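Putative Acetyltransferase (Lactobacillus plantarum WCFS1, PDB 3EFA) is probably a GNAT-type N-acetyltransferase that moves an acetyl group from acetyl-coenzyme A to an amine of a still unidentified acceptor. Local coordinates at residues 7-11 against 12-16; 96-99 against 100-103. All coordinates share one frame; numbering follows the deposited sequence.

Contact 1 (7-11 against 12-16); sequences IFSAS and PANRA
Ser11 sets its OG between its own backbone N and carbonyl carbon (chi1 79°), which turns the hydroxyl back over the first turn of the helix, while Asn14 swings CG away from its backbone N (chi1 -161°) and lays its amide along the end of strand 5-9. Ser11 OG accepts the amide hydrogen of Asn14 N at 3.2 Å in a nearly straight bond. This makes Ser11 the N-cap of helix 12-29, with Pro12 as its first residue, and the Ser11 carbonyl then receives the first regular helical bond, Arg15 N to Ser11 O at 2.8 Å. Strand and helix are thus joined by a very tight turn, the start of the N-terminal strand-helix unit of a GNAT fold. Asn14 reaches back across it: ND2 gives a weak bond to Ser9 O (3.3 Å), OD1 is taken by the hydroxyl of Tyr52 on strand 48-52, and Ile7 CG2 slides past the amide, 3.6 Å from OD1. With an alanine in place of Asn14, Ser9 O and the Tyr52 hydroxyl would probably lose their shared partner, and a gap would open beside Ile7 CG2. The Arg15 guanidinium brings NH1 to Ala10 O at 2.8 Å, a weak, bent bond in which the oxygen lies at the guanidinium edge; Pro12 CA sits over one face of the same group.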
ATOM      1  N   ILE A   7     -15.145   8.376  23.026  1.00 43.04           N
ATOM      2  CA  ILE A   7     -15.607   9.581  22.331  1.00 33.73           C
ATOM      3  C   ILE A   7     -14.951   9.787  20.956  1.00 38.78           C
ATOM      4  O   ILE A   7     -13.730   9.722  20.826  1.00 41.45           O
ATOM      5  CB  ILE A   7     -15.397  10.856  23.219  1.00 52.26           C
ATOM      6  CG1 ILE A   7     -16.262  10.767  24.482  1.00 48.37           C
ATOM      7  CG2 ILE A   7     -15.694  12.162  22.439  1.00 31.55           C
ATOM      8  CD1 ILE A   7     -16.165  11.978  25.372  1.00 49.94           C
ATOM      9  N   PHE A   8     -15.780  10.030  19.942  1.00 45.60           N
ATOM     10  CA  PHE A   8     -15.321  10.337  18.584  1.00 46.63           C
ATOM     11  C   PHE A   8     -15.714  11.770  18.227  1.00 46.90           C
ATOM     12  O   PHE A   8     -16.895  12.039  18.039  1.00 45.92           O
ATOM     13  CB  PHE A   8     -15.983   9.403  17.546  1.00 37.60           C
ATOM     14  CG  PHE A   8     -15.655   7.943  17.712  1.00 38.76           C
ATOM     15  CD1 PHE A   8     -14.483   7.410  17.181  1.00 37.79           C
ATOM     16  CD2 PHE A   8     -16.547   7.083  18.356  1.00 42.99           C
ATOM     17  CE1 PHE A   8     -14.187   6.042  17.325  1.00 38.78           C
ATOM     18  CE2 PHE A   8     -16.266   5.718  18.502  1.00 43.79           C
ATOM     19  CZ  PHE A   8     -15.081   5.194  17.990  1.00 42.28           C
ATOM     20  N   SER A   9     -14.751  12.682  18.100  1.00 47.12           N
ATOM     21  CA  SER A   9     -15.092  14.079  17.787  1.00 43.97           C
ATOM     22  C   SER A   9     -13.897  15.019  17.637  1.00 45.18           C
ATOM     23  O   SER A   9     -12.771  14.679  18.011  1.00 42.98           O
ATOM     24  CB  SER A   9     -16.060  14.657  18.845  1.00 46.15           C
ATOM     25  OG  SER A   9     -15.364  15.174  19.971  1.00 37.15           O
ATOM     26  N   ALA A  10     -14.170  16.220  17.122  1.00 41.24           N
ATOM     27  CA  ALA A  10     -13.147  17.251  16.921  1.00 34.41           C
ATOM     28  C   ALA A  10     -13.175  18.386  17.966  1.00 39.36           C
ATOM     29  O   ALA A  10     -12.632  19.460  17.719  1.00 41.85           O
ATOM     30  CB  ALA A  10     -13.278  17.841  15.519  1.00 36.50           C
ATOM     31  N   SER A  11     -13.801  18.158  19.120  1.00 37.01           N
ATOM     32  CA  SER A  11     -13.929  19.220  20.127  1.00 38.25           C
ATOM     33  C   SER A  11     -12.590  19.589  20.772  1.00 46.86           C
ATOM     34  O   SER A  11     -11.681  18.761  20.871  1.00 50.20           O
ATOM     35  CB  SER A  11     -14.961  18.854  21.209  1.00 36.66           C
ATOM     36  OG  SER A  11     -14.438  17.947  22.175  1.00 36.96           O
ATOM     37  N   PRO A  12     -12.469  20.850  21.200  1.00 48.75           N
ATOM     38  CA  PRO A  12     -11.311  21.323  21.970  1.00 48.54           C
ATOM     39  C   PRO A  12     -10.892  20.325  23.059  1.00 42.25           C
ATOM     40  O   PRO A  12      -9.714  19.973  23.136  1.00 35.01           O
ATOM     41  CB  PRO A  12     -11.829  22.625  22.606  1.00 51.66           C
ATOM     42  CG  PRO A  12     -12.841  23.141  21.601  1.00 50.02           C
ATOM     43  CD  PRO A  12     -13.464  21.917  20.959  1.00 48.33           C
ATOM     44  N   ALA A  13     -11.837  19.878  23.879  1.00 36.21           N
ATOM     45  CA  ALA A  13     -11.526  18.975  24.993  1.00 40.57           C
ATOM     46  C   ALA A  13     -11.025  17.583  24.552  1.00 42.05           C
ATOM     47  O   ALA A  13     -10.022  17.095  25.065  1.00 38.17           O
ATOM     48  CB  ALA A  13     -12.732  18.847  25.940  1.00 34.67           C
ATOM     49  N   ASN A  14     -11.719  16.951  23.610  1.00 37.43           N
ATOM     50  CA  ASN A  14     -11.302  15.640  23.108  1.00 44.44           C
ATOM     51  C   ASN A  14      -9.982  15.707  22.305  1.00 45.77           C
ATOM     52  O   ASN A  14      -9.130  14.814  22.382  1.00 40.61           O
ATOM     53  CB  ASN A  14     -12.416  15.005  22.262  1.00 39.32           C
ATOM     54  CG  ASN A  14     -12.249  13.493  22.104  1.00 44.29           C
ATOM     55  OD1 ASN A  14     -12.177  12.751  23.095  1.00 39.78           O
ATOM     56  ND2 ASN A  14     -12.204  13.027  20.855  1.00 34.15           N
ATOM     57  N   ARG A  15      -9.838  16.776  21.536  1.00 37.36           N
ATOM     58  CA  ARG A  15      -8.624  17.084  20.798  1.00 33.05           C
ATOM     59  C   ARG A  15      -7.437  17.214  21.756  1.00 41.35           C
ATOM     60  O   ARG A  15      -6.330  16.714  21.484  1.00 39.06           O
ATOM     61  CB  ARG A  15      -8.842  18.425  20.112  1.00 44.52           C
ATOM     62  CG  ARG A  15      -7.987  18.701  18.930  1.00 50.79           C
ATOM     63  CD  ARG A  15      -8.713  19.677  18.030  1.00 51.53           C
ATOM     64  NE  ARG A  15      -8.605  21.053  18.475  1.00 43.59           N
ATOM     65  CZ  ARG A  15      -9.605  21.930  18.419  1.00 57.53           C
ATOM     66  NH1 ARG A  15     -10.793  21.564  17.952  1.00 59.52           N
ATOM     67  NH2 ARG A  15      -9.422  23.173  18.851  1.00 61.20           N
ATOM     68  N   ALA A  16      -7.684  17.886  22.883  1.00 37.69           N
ATOM     69  CA  ALA A  16      -6.669  18.096  23.901  1.00 42.72           C
ATOM     70  C   ALA A  16      -6.200  16.771  24.498  1.00 42.10           C
ATOM     71  O   ALA A  16      -5.003  16.541  24.649  1.00 35.80           O
ATOM     72  CB  ALA A  16      -7.194  19.050  25.018  1.00 48.72           C
TER

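Contact 2 (96-99 against 100-103)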
ATOM      1  N   ALA A  96     -13.820   1.783  16.783  1.00 35.46           N
ATOM      2  CA  ALA A  96     -13.579   2.670  15.636  1.00 39.75           C
ATOM      3  C   ALA A  96     -13.978   2.041  14.290  1.00 45.82           C
ATOM      4  O   ALA A  96     -14.483   2.742  13.397  1.00 42.24           O
ATOM      5  CB  ALA A  96     -12.109   3.154  15.609  1.00 34.59           C
ATOM      6  N   GLU A  97     -13.760   0.730  14.147  1.00 42.71           N
ATOM      7  CA  GLU A  97     -14.232   0.001  12.960  1.00 39.87           C
ATOM      8  C   GLU A  97     -15.752   0.116  12.782  1.00 40.01           C
ATOM      9  O   GLU A  97     -16.239   0.400  11.688  1.00 47.35           O
ATOM     10  CB  GLU A  97     -13.788  -1.478  12.980  1.00 35.15           C
ATOM     11  CG  GLU A  97     -12.282  -1.672  12.731  1.00 41.94           C
ATOM     12  CD  GLU A  97     -11.814  -3.129  12.811  1.00 49.37           C
ATOM     13  OE1 GLU A  97     -12.656  -4.053  12.804  1.00 53.02           O
ATOM     14  OE2 GLU A  97     -10.588  -3.350  12.875  1.00 46.41           O
ATOM     15  N   GLU A  98     -16.495  -0.090  13.864  1.00 41.29           N
ATOM     16  CA  GLU A  98     -17.953   0.025  13.836  1.00 44.52           C
ATOM     17  C   GLU A  98     -18.417   1.468  13.505  1.00 53.24           C
ATOM     18  O   GLU A  98     -19.346   1.669  12.713  1.00 51.45           O
ATOM     19  CB  GLU A  98     -18.549  -0.506  15.154  1.00 45.39           C
ATOM     20  CG  GLU A  98     -20.008  -0.132  15.426  1.00 70.51           C
ATOM     21  CD  GLU A  98     -20.983  -0.760  14.433  1.00 96.63           C
ATOM     22  OE1 GLU A  98     -20.808  -1.949  14.087  1.00108.08           O
ATOM     23  OE2 GLU A  98     -21.932  -0.067  14.003  1.00103.31           O
ATOM     24  N   TRP A  99     -17.746   2.461  14.086  1.00 49.55           N
ATOM     25  CA  TRP A  99     -17.992   3.875  13.764  1.00 42.88           C
ATOM     26  C   TRP A  99     -17.783   4.161  12.255  1.00 48.30           C
ATOM     27  O   TRP A  99     -18.598   4.838  11.627  1.00 51.53           O
ATOM     28  CB  TRP A  99     -17.093   4.759  14.636  1.00 39.91           C
ATOM     29  CG  TRP A  99     -17.311   6.263  14.529  1.00 46.17           C
ATOM     30  CD1 TRP A  99     -18.149   7.031  15.296  1.00 50.13           C
ATOM     31  CD2 TRP A  99     -16.645   7.168  13.638  1.00 39.74           C
ATOM     32  NE1 TRP A  99     -18.063   8.353  14.916  1.00 46.84           N
ATOM     33  CE2 TRP A  99     -17.149   8.466  13.903  1.00 43.14           C
ATOM     34  CE3 TRP A  99     -15.684   7.007  12.627  1.00 41.73           C
ATOM     35  CZ2 TRP A  99     -16.718   9.592  13.201  1.00 45.78           C
ATOM     36  CZ3 TRP A  99     -15.255   8.131  11.927  1.00 44.63           C
ATOM     37  CH2 TRP A  99     -15.771   9.404  12.215  1.00 48.67           C
ATOM     38  N   ALA A 100     -16.710   3.621  11.679  1.00 36.91           N
ATOM     39  CA  ALA A 100     -16.417   3.804  10.254  1.00 41.00           C
ATOM     40  C   ALA A 100     -17.425   3.138   9.297  1.00 48.01           C
ATOM     41  O   ALA A 100     -17.842   3.745   8.296  1.00 47.91           O
ATOM     42  CB  ALA A 100     -14.992   3.331   9.937  1.00 39.63           C
ATOM     43  N   THR A 101     -17.803   1.895   9.590  1.00 44.65           N
ATOM     44  CA  THR A 101     -18.801   1.202   8.771  1.00 45.96           C
ATOM     45  C   THR A 101     -20.131   1.946   8.777  1.00 54.78           C
ATOM     46  O   THR A 101     -20.845   1.954   7.774  1.00 55.02           O
ATOM     47  CB  THR A 101     -19.041  -0.273   9.211  1.00 64.90           C
ATOM     48  OG1 THR A 101     -19.671  -0.306  10.498  1.00 71.07           O
ATOM     49  CG2 THR A 101     -17.739  -1.054   9.255  1.00 53.93           C
ATOM     50  N   GLN A 102     -20.457   2.575   9.907  1.00 59.48           N
ATOM     51  CA  GLN A 102     -21.687   3.354  10.016  1.00 61.78           C
ATOM     52  C   GLN A 102     -21.666   4.547   9.065  1.00 62.90           C
ATOM     53  O   GLN A 102     -22.712   5.058   8.669  1.00 65.92           O
ATOM     54  CB  GLN A 102     -21.908   3.833  11.455  1.00 66.04           C
ATOM     55  CG  GLN A 102     -22.375   2.748  12.421  1.00 79.65           C
ATOM     56  CD  GLN A 102     -22.505   3.249  13.859  1.00 93.89           C
ATOM     57  OE1 GLN A 102     -22.128   4.382  14.177  1.00100.18           O
ATOM     58  NE2 GLN A 102     -23.038   2.401  14.734  1.00 93.69           N
ATOM     59  N   ARG A 103     -20.470   4.991   8.697  1.00 59.12           N
ATOM     60  CA  ARG A 103     -20.337   6.137   7.799  1.00 54.89           C
ATOM     61  C   ARG A 103     -19.948   5.737   6.361  1.00 57.77           C
ATOM     62  O   ARG A 103     -19.497   6.569   5.575  1.00 60.72           O
ATOM     63  CB  ARG A 103     -19.363   7.154   8.397  1.00 50.31           C
ATOM     64  CG  ARG A 103     -19.963   7.896   9.580  1.00 55.90           C
ATOM     65  CD  ARG A 103     -18.957   8.282  10.679  1.00 50.75           C
ATOM     66  NE  ARG A 103     -19.670   8.912  11.791  1.00 52.77           N
ATOM     67  CZ  ARG A 103     -20.300   8.242  12.756  1.00 56.65           C
ATOM     68  NH1 ARG A 103     -20.286   6.915  12.776  1.00 53.72           N
ATOM     69  NH2 ARG A 103     -20.938   8.897  13.714  1.00 60.62           N
TER
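Arg103 NH1 donates to the carbonyl oxygen of Trp99, 2.9 Å from NH1 to O, with that oxygen close to the guanidinium plane. One residue earlier, Glu98 O takes two donors from the same face of its carbonyl plane: the helical Gln102 N, and the hydroxyl Thr101 OG1 at 3.0 Å, which folds back onto the helix backbone. The regular bonds Ala100 N to Ala96 O and Thr101 N to Glu97 O complete this last stretch of helix 88-102. Further out, Glu98 OE2 meets Gln102 NE2 at 2.8 Å; the bond is weak and bent, with carboxylate and amide planes 75° apart.

The packing centres on Trp99 and Arg103. With CG anti to the backbone N (chi1 -174°), the indole stands where the arginine can fold back over it, and the guanidinium lies flat on the ring, planes 12° apart. Arg103 CZ is 3.4 Å from the centroid of the five-membered ring, a cation-pi contact over the face, while Arg103 CD lies 3.5 Å from the centroid of the six-membered ring, a CH-pi contact over the face. The NH1 bond to Trp99 O probably helps to fix the rotation of the stacked group.

This is the C-terminal end of the helix in the beta-alpha-beta unit of strands 71-79 and 107-113. Ala96 packs on Leu62 and Phe74, Glu97 pairs with Lys144 of strand 139-145 and bonds Tyr125, and Trp99 rests on Leu64 of strand 57-66 and stacks with Phe8 of strand 5-9.

In the fold
From the N terminus, contact 1 comes first: it closes the short turn by which strand 5-9, outermost in the sheet of this chain, passes into helix 12-29. The chain then builds strands 48-52, 57-66 and 71-79 before helix 88-102, where contact 2 lies in the last turn ahead of strand 107-113. Both are local and follow in series, neither nesting nor crossing, with centres about 17 Å apart. They nevertheless meet through Phe8, whose CD2 lies 3.5 Å from Trp99 CD1 and whose CZ packs on Ala96 CA. Strand 5-9 is thereby packed against helix 88-102 of the beta-alpha-beta unit within the acetyltransferase fold.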